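Local atomic coordinates of hypothetical protein, GDSL-like Lipase/Acylhydrolase family protein (Bacteroides uniformis, PDB entry 4M8K), a protein that probably hydrolyses ester or acyl bonds, as a putative lipase of the GDSL-like lipase/acylhydrolase family. Residues A[171-176]-A[199-204]; A[131-136]-A[183-188]; A[36-41]-A[76-81]; A[85-90]-A[100-105]. One frame throughout, in Å; residues are numbered along the deposited sequence.

Interaction 1 of 4, residues A[171-176]-A[199-204]; sequences NSELSE and IDKQWG
K201 reaches across to N171, S172 and E173 and places its ammonium among their three side chains. The extended chain of K201 carries NZ across to the other loop. N171 comes from the opposite direction. Its CG stands anti to the backbone N (chi1 -164°), which turns the amide toward the lysine although CB does not point there. The bond from NZ to N171 OD1 is 3.1 Å long, and the donor sits above the carbonyl plane, 35° out of it. The other end of this amide is held elsewhere, by ND2 to the hydroxyl of T121. S172 offers OG to NZ at 2.9 Å. The E173 and K201 chains run alongside, pointing opposite ways. A salt bridge of 2.9 Å joins E173 OE1 to K201 NZ and uses the anti lone pair, on the side away from OE2.

Two waters add to the join. One links S172 OG to I199 N. The other donates to both E173 OE1 and I199 O, the latter at 2.6 Å. The contact ties the loop between strand 165-170 and helix 176-189 to the loop and short strand 201-202 that precede helix 208-222. The first loop leaves the C-terminal edge of the parallel sheet. An alanine in place of K201 would probably leave the E173 carboxylate without its positive mate and open a gap between the two loops. Three side-chain oxygens grip one ammonium, and only E173 brings a formal charge. The lysine is therefore likely to stay protonated and to fix how these loop side chains are turned.

Interaction 2 of 4, residues A[131-136]-A[183-188]; sequences GAYQYD and DEICRH
Y133 is the first residue of the 131-136 loop to meet helix 176-189. Its ring turns an edge to I185, with CD1 3.8 Å from I185 CG1, which lies near the ring plane. The next carbon of the ring, CE1, is 3.8 Å from E184 CG. The E184 side chain crosses the tyrosine at about a right angle. Y133 OH also has a weak hydrogen bond to S181 of the helix. Y135 returns to the helix and stacks on H188. The two rings lie face to face, centroids 3.6 Å apart and planes at 14°. H188 CG stands anti to its backbone N (chi1 -180°), which carries the imidazole out from the helix to the tyrosine face. Y135 OH binds a water at 2.5 Å, and this water donates to E184 OE2.

R187 holds the same carboxylate side-on, through NE and NH2, meeting both oxygens from above the carboxylate plane. A serine in place of Y135 would probably leave the H188 ring without its stacking partner and free to turn. This surface contact joins loop to helix by ring stacking, apolar touch and a water bridge. R187, one turn along the helix, probably offsets the E184 charge.

Interaction 3 of 4, residues A[36-41]-A[76-81]; sequences HVSPAA and LERNNS
A cis peptide bond joins S38 to P39 just where the 36-41 loop crosses strand 75-81. The two backbones run 86° apart, so they do not pair as neighbouring strands. One direct backbone hydrogen bond spans them, from S38 N to N79 O at 2.9 Å. The donor sits well above the carbonyl plane, 46° out of it. Two CA-H...O contacts flank the bond. V37 CA approaches the same N79 O at 3.2 Å, and N80 CA approaches S38 O at 3.2 Å.

Side chains fill in around this crossing. The CG1 branch of V37 lies 3.6 Å from S81 O. P39 CD packs obliquely against the amide of N80, which is held by N42 and by the backbone of N108. S38 CB rests 4.0 Å from R78 CD. Two waters also bridge the crossing. One water donates to S38 O and accepts from R78 NH1, in the guanidinium plane; this arginine is also bound by N108. In one of the two conformers of S38, a second water links OG to N79 N. The N79 amide is held by S81 OG at OD1, 2.7 Å away, and by S31 O at ND2.

N80 is the centre of an inverse gamma turn at the end of the strand. Strand 75-81 is an outermost strand of the five-stranded parallel sheet, order 2-1-3-4-5, characteristic of the alpha/beta fold of GDSL-like hydrolases.

Interaction 4 of 4, residues A[85-90]-A[100-105]; sequences STVCHT and RSFITR
Two parts of the long connection between strands 75-81 and 114-118 pack together here, T86 against F102 and H89 against S101. The connection probably borders the active-site region, as in GDSL hydrolases: N122 bonds to S85 O, and an acetate lies about 6 Å from the S85 side chain. The backbone bond from F102 N to T86 O is 2.8 Å. I103 CD1 sits over one face of the H89 imidazole, a CH-pi contact 3.7 Å from the ring centroid. T104 CG2 meets the ring edge. S101 OG stands between its backbone N and carbonyl carbon (chi1 57°), where it shares a 2.9 Å hydrogen bond with H89 ND1.

V87 CG2 lies over the rim of one face of the F102 ring, and S85 OG lies near the ring edge. R105 NH1 gives S85 OG a weak bond of 3.0 Å. S85 OG is also bonded to Y82 O, and R105 NH2 to the carbonyls of N80 and G27. D123 holds V87 N and C88 N. The buried V87 O has no partner in the model. Most polar groups here are paired in an apolar setting, so ring contacts and hydrogen bonds are likely to fix how the parts fit.

In the fold
Interaction 4 is the buried one, interactions 1 and 3 are partly buried, and interaction 2 lies at the surface. Their chemistry follows. Interaction 4 mixes apolar packing with paired polar groups, interaction 3 rests on backbone and water, interaction 1 centres on one lysine ammonium and its salt bridge, and interaction 2 on stacked rings. Interactions 3 and 4 touch through R105 and N80. Interactions 1 and 2 share helix 176-189: segment 171-176 leads into it and 183-188 lies on it. Their segments alternate along the chain. Interactions 2 and 3 sit on opposite sides of the chain's centre, about 27 Å apart between centres.

Interaction 1 of 4, residues A[171-176]-A[199-204]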
loop_
_atom_site.group_PDB
_atom_site.type_symbol
_atom_site.label_atom_id
_atom_site.label_comp_id
_atom_site.label_asym_id
_atom_site.label_seq_id
_atom_site.Cartn_x
_atom_site.Cartn_y
_atom_site.Cartn_z
ATOM N N ASN A 171 4.638 -4.567 -5.387
ATOM C CA ASN A 171 6.048 -4.285 -5.616
ATOM C C ASN A 171 6.731 -5.362 -6.467
ATOM O O ASN A 171 6.396 -6.553 -6.395
ATOM C CB ASN A 171 6.798 -4.157 -4.296
ATOM C CG ASN A 171 8.157 -3.488 -4.440
ATOM O OD1 ASN A 171 8.483 -2.945 -5.488
ATOM N ND2 ASN A 171 8.957 -3.549 -3.394
ATOM N N SER A 172 7.716 -4.936 -7.244
ATOM C CA SER A 172 8.600 -5.882 -7.906
ATOM C C SER A 172 9.574 -6.477 -6.896
ATOM O O SER A 172 9.789 -5.921 -5.817
ATOM C CB SER A 172 9.366 -5.175 -9.018
ATOM O OG SER A 172 10.101 -4.100 -8.458
ATOM N N GLU A 173 10.161 -7.612 -7.273
ATOM C CA GLU A 173 11.285 -8.248 -6.567
ATOM C C GLU A 173 10.917 -8.814 -5.191
ATOM O O GLU A 173 11.754 -8.958 -4.331
ATOM C CB GLU A 173 12.472 -7.280 -6.493
ATOM C CG GLU A 173 12.895 -6.812 -7.888
ATOM C CD GLU A 173 13.973 -5.748 -7.846
ATOM O OE1 GLU A 173 13.695 -4.619 -7.441
ATOM O OE2 GLU A 173 15.107 -6.034 -8.225
ATOM N N LEU A 174 9.656 -9.165 -5.000
ATOM C CA LEU A 174 9.242 -9.879 -3.778
ATOM C C LEU A 174 9.279 -11.394 -3.949
ATOM O O LEU A 174 9.356 -11.891 -5.055
ATOM C CB LEU A 174 7.849 -9.433 -3.357
ATOM C CG LEU A 174 7.690 -7.915 -3.095
ATOM C CD1 LEU A 174 6.318 -7.680 -2.490
ATOM C CD2 LEU A 174 8.776 -7.297 -2.219
ATOM N N SER A 175 9.192 -12.134 -2.848
ATOM C CA SER A 175 9.148 -13.589 -2.930
ATOM C C SER A 175 8.073 -14.039 -3.858
ATOM O O SER A 175 7.057 -13.393 -4.007
ATOM C CB SER A 175 8.929 -14.215 -1.536
ATOM O OG SER A 175 7.660 -13.987 -0.994
ATOM N N GLU A 176 8.314 -15.200 -4.467
ATOM C CA GLU A 176 7.348 -15.872 -5.298
ATOM C C GLU A 176 6.065 -16.086 -4.562
ATOM O O GLU A 176 5.000 -15.833 -5.081
ATOM C CB GLU A 176 7.898 -17.238 -5.709
ATOM C CG GLU A 176 7.344 -17.735 -7.028
ATOM C CD GLU A 176 8.137 -18.923 -7.604
ATOM O OE1 GLU A 176 8.451 -19.912 -6.876
ATOM O OE2 GLU A 176 8.449 -18.853 -8.801
ATOM N N ILE A 199 11.138 -1.106 -11.662
ATOM C CA ILE A 199 11.149 0.003 -10.723
ATOM C C ILE A 199 12.577 0.245 -10.201
ATOM O O ILE A 199 13.119 -0.555 -9.463
ATOM C CB ILE A 199 10.179 -0.307 -9.555
ATOM C CG1 ILE A 199 8.764 -0.653 -10.062
ATOM C CG2 ILE A 199 10.089 0.844 -8.624
ATOM C CD1 ILE A 199 8.123 0.390 -10.965
ATOM N N ASP A 200 13.146 1.392 -10.543
ATOM C CA ASP A 200 14.462 1.753 -10.107
ATOM C C ASP A 200 14.448 1.989 -8.613
ATOM O O ASP A 200 13.621 2.745 -8.100
ATOM C CB ASP A 200 14.960 3.004 -10.841
ATOM C CG ASP A 200 16.408 3.295 -10.578
ATOM O OD1 ASP A 200 17.273 2.532 -11.100
ATOM O OD2 ASP A 200 16.711 4.285 -9.839
ATOM N N LYS A 201 15.349 1.323 -7.926
ATOM C CA LYS A 201 15.457 1.469 -6.494
ATOM C C LYS A 201 16.865 1.842 -6.034
ATOM O O LYS A 201 17.860 1.445 -6.603
ATOM C CB LYS A 201 15.015 0.220 -5.770
ATOM C CG LYS A 201 13.528 -0.177 -5.979
ATOM C CD LYS A 201 13.226 -1.654 -5.663
ATOM C CE LYS A 201 11.862 -2.046 -6.233
ATOM N NZ LYS A 201 11.508 -3.455 -6.013
ATOM N N GLN A 202 16.899 2.583 -4.945
ATOM C CA GLN A 202 18.128 2.897 -4.234
ATOM C C GLN A 202 17.890 2.596 -2.785
ATOM O O GLN A 202 16.925 3.069 -2.202
ATOM C CB GLN A 202 18.459 4.349 -4.432
ATOM C CG GLN A 202 18.716 4.647 -5.902
ATOM C CD GLN A 202 18.862 6.107 -6.208
ATOM O OE1 GLN A 202 18.660 6.945 -5.363
ATOM N NE2 GLN A 202 19.226 6.413 -7.444
ATOM N N TRP A 203 18.788 1.835 -2.174
ATOM C CA TRP A 203 18.608 1.405 -0.777
ATOM C C TRP A 203 17.287 0.724 -0.599
ATOM O O TRP A 203 16.623 0.918 0.440
ATOM C CB TRP A 203 18.777 2.560 0.224
ATOM C CG TRP A 203 20.123 2.658 0.786
ATOM C CD1 TRP A 203 21.288 2.149 0.273
ATOM C CD2 TRP A 203 20.473 3.284 2.022
ATOM N NE1 TRP A 203 22.334 2.436 1.114
ATOM C CE2 TRP A 203 21.860 3.111 2.203
ATOM C CE3 TRP A 203 19.728 3.931 3.026
ATOM C CZ2 TRP A 203 22.552 3.647 3.307
ATOM C CZ3 TRP A 203 20.410 4.457 4.135
ATOM C CH2 TRP A 203 21.806 4.310 4.256
ATOM N N GLY A 204 16.921 -0.071 -1.601
ATOM C CA GLY A 204 15.729 -0.963 -1.537
ATOM C C GLY A 204 14.399 -0.244 -1.640
ATOM O O GLY A 204 13.294 -0.888 -1.547
HETATM O O HOH W 1 11.689 -3.691 -10.658
HETATM O O HOH W 2 13.924 -2.977 -9.578
#

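Interaction 2 of 4, residues A[131-136]-A[183-188]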
loop_
_atom_site.group_PDB
_atom_site.type_symbol
_atom_site.label_atom_id
_atom_site.label_comp_id
_atom_site.label_asym_id
_atom_site.label_seq_id
_atom_site.Cartn_x
_atom_site.Cartn_y
_atom_site.Cartn_z
ATOM N N GLY A 131 1.327 -19.232 5.489
ATOM C CA GLY A 131 0.071 -19.823 5.911
ATOM C C GLY A 131 -0.772 -20.321 4.757
ATOM O O GLY A 131 -0.242 -20.587 3.682
ATOM N N ALA A 132 -2.081 -20.388 4.990
ATOM C CA ALA A 132 -3.051 -20.925 4.025
ATOM C C ALA A 132 -4.010 -19.860 3.539
ATOM O O ALA A 132 -4.354 -18.915 4.269
ATOM C CB ALA A 132 -3.826 -22.059 4.663
ATOM N N TYR A 133 -4.425 -19.969 2.287
ATOM C CA TYR A 133 -5.527 -19.160 1.801
ATOM C C TYR A 133 -6.696 -19.398 2.723
ATOM O O TYR A 133 -6.918 -20.513 3.164
ATOM C CB TYR A 133 -5.910 -19.537 0.379
ATOM C CG TYR A 133 -4.796 -19.245 -0.572
ATOM C CD1 TYR A 133 -4.493 -17.933 -0.901
ATOM C CD2 TYR A 133 -3.994 -20.270 -1.099
ATOM C CE1 TYR A 133 -3.474 -17.633 -1.768
ATOM C CE2 TYR A 133 -2.923 -19.972 -1.950
ATOM C CZ TYR A 133 -2.682 -18.651 -2.298
ATOM O OH TYR A 133 -1.651 -18.299 -3.165
ATOM N N GLN A 134 -7.407 -18.338 3.063
ATOM C CA GLN A 134 -8.425 -18.379 4.088
ATOM C C GLN A 134 -9.411 -17.265 3.851
ATOM O O GLN A 134 -9.117 -16.061 4.034
ATOM C CB GLN A 134 -7.796 -18.279 5.503
ATOM C CG GLN A 134 -8.820 -18.388 6.641
ATOM C CD GLN A 134 -8.210 -18.397 8.066
ATOM O OE1 GLN A 134 -7.012 -18.250 8.271
ATOM N NE2 GLN A 134 -9.067 -18.543 9.043
ATOM N N TYR A 135 -10.649 -17.639 3.535
ATOM C CA TYR A 135 -11.642 -16.645 3.148
ATOM C C TYR A 135 -12.777 -16.382 4.172
ATOM O O TYR A 135 -13.754 -15.712 3.874
ATOM C CB TYR A 135 -12.186 -17.076 1.774
ATOM C CG TYR A 135 -11.074 -17.154 0.739
ATOM C CD1 TYR A 135 -10.460 -16.011 0.287
ATOM C CD2 TYR A 135 -10.592 -18.379 0.262
ATOM C CE1 TYR A 135 -9.443 -16.073 -0.648
ATOM C CE2 TYR A 135 -9.564 -18.457 -0.687
ATOM C CZ TYR A 135 -8.991 -17.295 -1.148
ATOM O OH TYR A 135 -7.966 -17.308 -2.076
ATOM N N ASP A 136 -12.636 -16.885 5.396
ATOM C CA ASP A 136 -13.555 -16.572 6.486
ATOM C C ASP A 136 -12.970 -17.155 7.764
ATOM O O ASP A 136 -12.025 -17.961 7.703
ATOM C CB ASP A 136 -14.971 -17.128 6.236
ATOM C CG ASP A 136 -16.083 -16.140 6.700
ATOM O OD1 ASP A 136 -15.964 -15.498 7.801
ATOM O OD2 ASP A 136 -17.092 -16.010 5.977
ATOM N N ASP A 183 -1.752 -12.014 -5.916
ATOM C CA ASP A 183 -2.459 -12.012 -7.192
ATOM C C ASP A 183 -3.671 -12.919 -7.114
ATOM O O ASP A 183 -4.742 -12.569 -7.575
ATOM C CB ASP A 183 -1.544 -12.428 -8.331
ATOM C CG ASP A 183 -2.086 -11.996 -9.678
ATOM O OD1 ASP A 183 -2.389 -10.834 -9.889
ATOM O OD2 ASP A 183 -2.243 -12.814 -10.541
ATOM N N GLU A 184 -3.481 -14.087 -6.526
ATOM C CA GLU A 184 -4.575 -15.047 -6.331
ATOM C C GLU A 184 -5.704 -14.486 -5.436
ATOM O O GLU A 184 -6.899 -14.638 -5.709
ATOM C CB GLU A 184 -4.032 -16.329 -5.703
ATOM C CG GLU A 184 -5.114 -17.297 -5.221
ATOM C CD GLU A 184 -6.027 -17.797 -6.337
ATOM O OE1 GLU A 184 -5.818 -17.480 -7.530
ATOM O OE2 GLU A 184 -6.972 -18.543 -6.037
ATOM N N ILE A 185 -5.313 -13.868 -4.332
ATOM C CA ILE A 185 -6.280 -13.299 -3.405
ATOM C C ILE A 185 -6.986 -12.073 -4.002
ATOM O O ILE A 185 -8.225 -11.964 -3.835
ATOM C CB ILE A 185 -5.618 -12.975 -2.013
ATOM C CG1 ILE A 185 -5.108 -14.259 -1.371
ATOM C CG2 ILE A 185 -6.611 -12.319 -1.079
ATOM C CD1 ILE A 185 -4.165 -14.059 -0.215
ATOM N N CYS A 186 -6.263 -11.171 -4.694
ATOM C CA CYS A 186 -6.905 -10.121 -5.467
ATOM C C CYS A 186 -7.936 -10.682 -6.438
ATOM O O CYS A 186 -9.063 -10.179 -6.523
ATOM C CB CYS A 186 -5.904 -9.338 -6.269
ATOM S SG CYS A 186 -4.916 -8.217 -5.218
ATOM N N ARG A 187 -7.575 -11.733 -7.145
ATOM C CA ARG A 187 -8.543 -12.387 -8.079
ATOM C C ARG A 187 -9.786 -12.931 -7.328
ATOM O O ARG A 187 -10.940 -12.751 -7.779
ATOM C CB ARG A 187 -7.843 -13.473 -8.900
ATOM C CG ARG A 187 -8.795 -14.208 -9.898
ATOM C CD ARG A 187 -8.627 -15.746 -10.009
ATOM N NE ARG A 187 -8.647 -16.438 -8.700
ATOM C CZ ARG A 187 -9.747 -16.765 -8.019
ATOM N NH1 ARG A 187 -10.945 -16.511 -8.510
ATOM N NH2 ARG A 187 -9.659 -17.373 -6.838
ATOM N N HIS A 188 -9.574 -13.562 -6.175
ATOM C CA HIS A 188 -10.708 -14.033 -5.387
ATOM C C HIS A 188 -11.684 -12.889 -5.112
ATOM O O HIS A 188 -12.847 -13.021 -5.307
ATOM C CB HIS A 188 -10.244 -14.642 -4.059
ATOM C CG HIS A 188 -11.372 -15.153 -3.196
ATOM N ND1 HIS A 188 -11.856 -16.451 -3.283
ATOM C CD2 HIS A 188 -12.128 -14.538 -2.250
ATOM C CE1 HIS A 188 -12.865 -16.611 -2.439
ATOM N NE2 HIS A 188 -13.060 -15.464 -1.808
HETATM O O HOH W 3 -7.696 -19.274 -3.655
#

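Interaction 3 of 4, residues A[36-41]-A[76-81]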
loop_
_atom_site.group_PDB
_atom_site.type_symbol
_atom_site.label_atom_id
_atom_site.label_comp_id
_atom_site.label_asym_id
_atom_site.label_seq_id
_atom_site.Cartn_x
_atom_site.Cartn_y
_atom_site.Cartn_z
ATOM N N HIS A 36 3.567 14.060 5.823
ATOM C CA HIS A 36 2.481 13.852 4.873
ATOM C C HIS A 36 1.831 12.497 5.071
ATOM O O HIS A 36 1.220 11.944 4.136
ATOM C CB HIS A 36 3.012 13.931 3.422
ATOM C CG HIS A 36 3.459 15.287 3.031
ATOM N ND1 HIS A 36 2.650 16.169 2.341
ATOM C CD2 HIS A 36 4.614 15.941 3.270
ATOM C CE1 HIS A 36 3.282 17.320 2.208
ATOM N NE2 HIS A 36 4.471 17.207 2.768
ATOM N N VAL A 37 1.929 11.936 6.267
ATOM C CA VAL A 37 1.171 10.699 6.572
ATOM C C VAL A 37 0.187 10.957 7.676
ATOM O O VAL A 37 0.386 11.849 8.490
ATOM C CB VAL A 37 2.141 9.562 6.972
ATOM C CG1 VAL A 37 2.987 9.173 5.783
ATOM C CG2 VAL A 37 3.048 9.969 8.145
ATOM N N SER A 38 -0.866 10.129 7.773
ATOM C CA SER A 38 -1.802 10.211 8.866
ATOM C C SER A 38 -2.124 8.808 9.343
ATOM O O SER A 38 -2.508 7.971 8.516
ATOM C CB SER A 38 -3.070 10.887 8.400
ATOM O OG SER A 38 -2.762 12.100 7.776
ATOM N N PRO A 39 -1.995 8.555 10.638
ATOM C CA PRO A 39 -1.536 9.442 11.725
ATOM C C PRO A 39 -0.120 10.008 11.510
ATOM O O PRO A 39 0.750 9.375 10.923
ATOM C CB PRO A 39 -1.548 8.537 12.951
ATOM C CG PRO A 39 -2.537 7.435 12.627
ATOM C CD PRO A 39 -2.445 7.245 11.151
ATOM N N ALA A 40 0.086 11.211 11.992
ATOM C CA ALA A 40 1.389 11.879 11.874
ATOM C C ALA A 40 2.510 11.073 12.509
ATOM O O ALA A 40 3.641 11.121 12.036
ATOM C CB ALA A 40 1.334 13.271 12.498
ATOM N N ALA A 41 2.204 10.330 13.567
ATOM C CA ALA A 41 3.209 9.512 14.226
ATOM C C ALA A 41 3.653 8.245 13.447
ATOM O O ALA A 41 4.647 7.625 13.821
ATOM C CB ALA A 41 2.721 9.129 15.628
ATOM N N LEU A 76 -6.062 14.125 -2.316
ATOM C CA LEU A 76 -5.584 13.213 -1.291
ATOM C C LEU A 76 -6.561 13.250 -0.158
ATOM O O LEU A 76 -6.898 14.333 0.297
ATOM C CB LEU A 76 -4.196 13.621 -0.743
ATOM C CG LEU A 76 -3.673 12.685 0.354
ATOM C CD1 LEU A 76 -3.388 11.293 -0.154
ATOM C CD2 LEU A 76 -2.410 13.254 1.009
ATOM N N GLU A 77 -7.058 12.093 0.272
ATOM C CA GLU A 77 -7.919 12.023 1.452
ATOM C C GLU A 77 -6.986 11.663 2.635
ATOM O O GLU A 77 -6.691 12.528 3.483
ATOM C CB GLU A 77 -9.033 11.025 1.232
ATOM C CG GLU A 77 -9.898 10.722 2.435
ATOM C CD GLU A 77 -10.904 11.825 2.763
ATOM O OE1 GLU A 77 -10.910 12.867 2.071
ATOM O OE2 GLU A 77 -11.680 11.665 3.729
ATOM N N ARG A 78 -6.466 10.426 2.678
ATOM C CA ARG A 78 -5.561 10.079 3.752
ATOM C C ARG A 78 -4.436 9.261 3.184
ATOM O O ARG A 78 -4.676 8.314 2.473
ATOM C CB ARG A 78 -6.229 9.246 4.851
ATOM C CG ARG A 78 -7.219 10.007 5.720
ATOM C CD ARG A 78 -6.586 11.179 6.507
ATOM N NE ARG A 78 -7.604 11.653 7.447
ATOM C CZ ARG A 78 -7.895 11.069 8.621
ATOM N NH1 ARG A 78 -7.215 10.015 9.078
ATOM N NH2 ARG A 78 -8.875 11.572 9.361
ATOM N N ASN A 79 -3.213 9.611 3.569
ATOM C CA ASN A 79 -2.050 8.752 3.346
ATOM C C ASN A 79 -1.633 8.020 4.645
ATOM O O ASN A 79 -0.768 8.500 5.409
ATOM C CB ASN A 79 -0.886 9.553 2.769
ATOM C CG ASN A 79 0.262 8.652 2.346
ATOM O OD1 ASN A 79 0.144 7.439 2.419
ATOM N ND2 ASN A 79 1.416 9.251 2.033
ATOM N N ASN A 80 -2.283 6.893 4.871
ATOM C CA ASN A 80 -1.950 6.034 6.005
ATOM C C ASN A 80 -0.868 5.047 5.618
ATOM O O ASN A 80 -1.133 3.894 5.301
ATOM C CB ASN A 80 -3.189 5.302 6.519
ATOM C CG ASN A 80 -2.992 4.739 7.906
ATOM O OD1 ASN A 80 -1.867 4.393 8.297
ATOM N ND2 ASN A 80 -4.073 4.641 8.658
ATOM N N SER A 81 0.363 5.527 5.656
ATOM C CA SER A 81 1.531 4.753 5.303
ATOM C C SER A 81 2.510 4.805 6.456
ATOM O O SER A 81 2.618 5.806 7.143
ATOM C CB SER A 81 2.161 5.221 3.978
ATOM O OG SER A 81 1.263 5.070 2.851
HETATM O O HOH W 4 -5.312 8.057 7.934
HETATM O O HOH W 5 -2.570 12.031 5.065
#

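Interaction 4 of 4, residues A[85-90]-A[100-105]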
loop_
_atom_site.group_PDB
_atom_site.type_symbol
_atom_site.label_atom_id
_atom_site.label_comp_id
_atom_site.label_asym_id
_atom_site.label_seq_id
_atom_site.Cartn_x
_atom_site.Cartn_y
_atom_site.Cartn_z
ATOM N N SER A 85 5.997 -1.437 7.974
ATOM C CA SER A 85 4.755 -2.150 8.369
ATOM C C SER A 85 4.372 -3.271 7.374
ATOM O O SER A 85 4.569 -3.169 6.158
ATOM C CB SER A 85 3.538 -1.224 8.531
ATOM O OG SER A 85 3.197 -0.590 7.294
ATOM N N THR A 86 3.901 -4.363 7.953
ATOM C CA THR A 86 3.528 -5.574 7.267
ATOM C C THR A 86 2.037 -5.674 7.093
ATOM O O THR A 86 1.267 -5.084 7.834
ATOM C CB THR A 86 3.940 -6.815 8.104
ATOM O OG1 THR A 86 3.556 -6.590 9.448
ATOM C CG2 THR A 86 5.432 -7.051 8.027
ATOM N N VAL A 87 1.604 -6.455 6.118
ATOM C CA VAL A 87 0.202 -6.770 6.009
ATOM C C VAL A 87 -0.273 -7.625 7.180
ATOM O O VAL A 87 -1.322 -7.353 7.767
ATOM C CB VAL A 87 -0.056 -7.534 4.715
ATOM C CG1 VAL A 87 -1.466 -8.101 4.680
ATOM C CG2 VAL A 87 0.199 -6.612 3.532
ATOM N N CYS A 88 0.468 -8.696 7.487
ATOM C CA CYS A 88 0.128 -9.600 8.556
ATOM C C CYS A 88 0.727 -9.095 9.895
ATOM O O CYS A 88 1.549 -8.135 9.905
ATOM C CB CYS A 88 0.573 -11.058 8.250
ATOM S SG CYS A 88 2.341 -11.355 8.375
ATOM N N HIS A 89 0.369 -9.767 10.998
ATOM C CA HIS A 89 0.856 -9.345 12.334
ATOM C C HIS A 89 2.275 -9.771 12.657
ATOM O O HIS A 89 2.789 -9.391 13.691
ATOM C CB HIS A 89 -0.045 -9.869 13.423
ATOM C CG HIS A 89 -1.451 -9.374 13.359
ATOM N ND1 HIS A 89 -1.774 -8.054 13.180
ATOM C CD2 HIS A 89 -2.625 -10.032 13.516
ATOM C CE1 HIS A 89 -3.080 -7.910 13.229
ATOM N NE2 HIS A 89 -3.622 -9.091 13.454
ATOM N N THR A 90 2.921 -10.572 11.813
ATOM C CA THR A 90 4.311 -10.947 12.053
ATOM C C THR A 90 5.267 -9.934 11.460
ATOM O O THR A 90 5.336 -9.771 10.247
ATOM C CB THR A 90 4.672 -12.313 11.419
ATOM O OG1 THR A 90 3.770 -13.336 11.868
ATOM C CG2 THR A 90 6.128 -12.698 11.745
ATOM N N ARG A 100 0.783 -2.204 14.278
ATOM C CA ARG A 100 1.012 -1.412 13.069
ATOM C C ARG A 100 0.728 -2.083 11.748
ATOM O O ARG A 100 1.005 -1.489 10.697
ATOM C CB ARG A 100 2.473 -0.955 12.989
ATOM C CG ARG A 100 3.465 -2.125 12.809
ATOM C CD ARG A 100 4.921 -1.680 13.131
ATOM N NE ARG A 100 5.073 -1.515 14.559
ATOM C CZ ARG A 100 6.160 -1.016 15.135
ATOM N NH1 ARG A 100 7.196 -0.571 14.411
ATOM N NH2 ARG A 100 6.193 -0.928 16.430
ATOM N N SER A 101 0.158 -3.271 11.766
ATOM C CA SER A 101 -0.012 -4.009 10.542
ATOM C C SER A 101 -1.112 -3.398 9.715
ATOM O O SER A 101 -1.953 -2.685 10.274
ATOM C CB SER A 101 -0.295 -5.471 10.872
ATOM O OG SER A 101 -1.420 -5.572 11.696
ATOM N N PHE A 102 -1.133 -3.673 8.400
ATOM C CA PHE A 102 -2.110 -3.002 7.518
ATOM C C PHE A 102 -3.497 -3.281 8.078
ATOM O O PHE A 102 -4.347 -2.438 8.071
ATOM C CB PHE A 102 -2.060 -3.493 6.079
ATOM C CG PHE A 102 -0.971 -2.871 5.233
ATOM C CD1 PHE A 102 0.264 -2.581 5.737
ATOM C CD2 PHE A 102 -1.214 -2.609 3.906
ATOM C CE1 PHE A 102 1.227 -1.971 4.950
ATOM C CE2 PHE A 102 -0.248 -2.069 3.097
ATOM C CZ PHE A 102 0.974 -1.739 3.620
ATOM N N ILE A 103 -3.701 -4.500 8.546
ATOM C CA ILE A 103 -5.045 -4.958 8.931
ATOM C C ILE A 103 -5.572 -4.282 10.187
ATOM O O ILE A 103 -6.781 -4.319 10.459
ATOM C CB ILE A 103 -5.123 -6.493 9.016
ATOM C CG1 ILE A 103 -4.142 -7.063 10.045
ATOM C CG2 ILE A 103 -4.899 -7.113 7.635
ATOM C CD1 ILE A 103 -4.183 -8.583 10.052
ATOM N N THR A 104 -4.709 -3.578 10.887
ATOM C CA THR A 104 -5.117 -2.809 12.047
ATOM C C THR A 104 -5.401 -1.353 11.716
ATOM O O THR A 104 -5.884 -0.638 12.566
ATOM C CB THR A 104 -4.039 -2.850 13.145
ATOM O OG1 THR A 104 -2.897 -2.085 12.727
ATOM C CG2 THR A 104 -3.613 -4.288 13.420
ATOM N N ARG A 105 -5.105 -0.920 10.485
ATOM C CA ARG A 105 -5.241 0.490 10.101
ATOM C C ARG A 105 -6.360 0.793 9.139
ATOM O O ARG A 105 -6.533 1.912 8.713
ATOM C CB ARG A 105 -3.912 0.922 9.529
ATOM C CG ARG A 105 -2.881 1.119 10.650
ATOM C CD ARG A 105 -1.450 0.842 10.222
ATOM N NE ARG A 105 -1.130 1.550 9.002
ATOM C CZ ARG A 105 -0.291 1.147 8.069
ATOM N NH1 ARG A 105 0.402 0.030 8.186
ATOM N NH2 ARG A 105 -0.157 1.882 7.005
#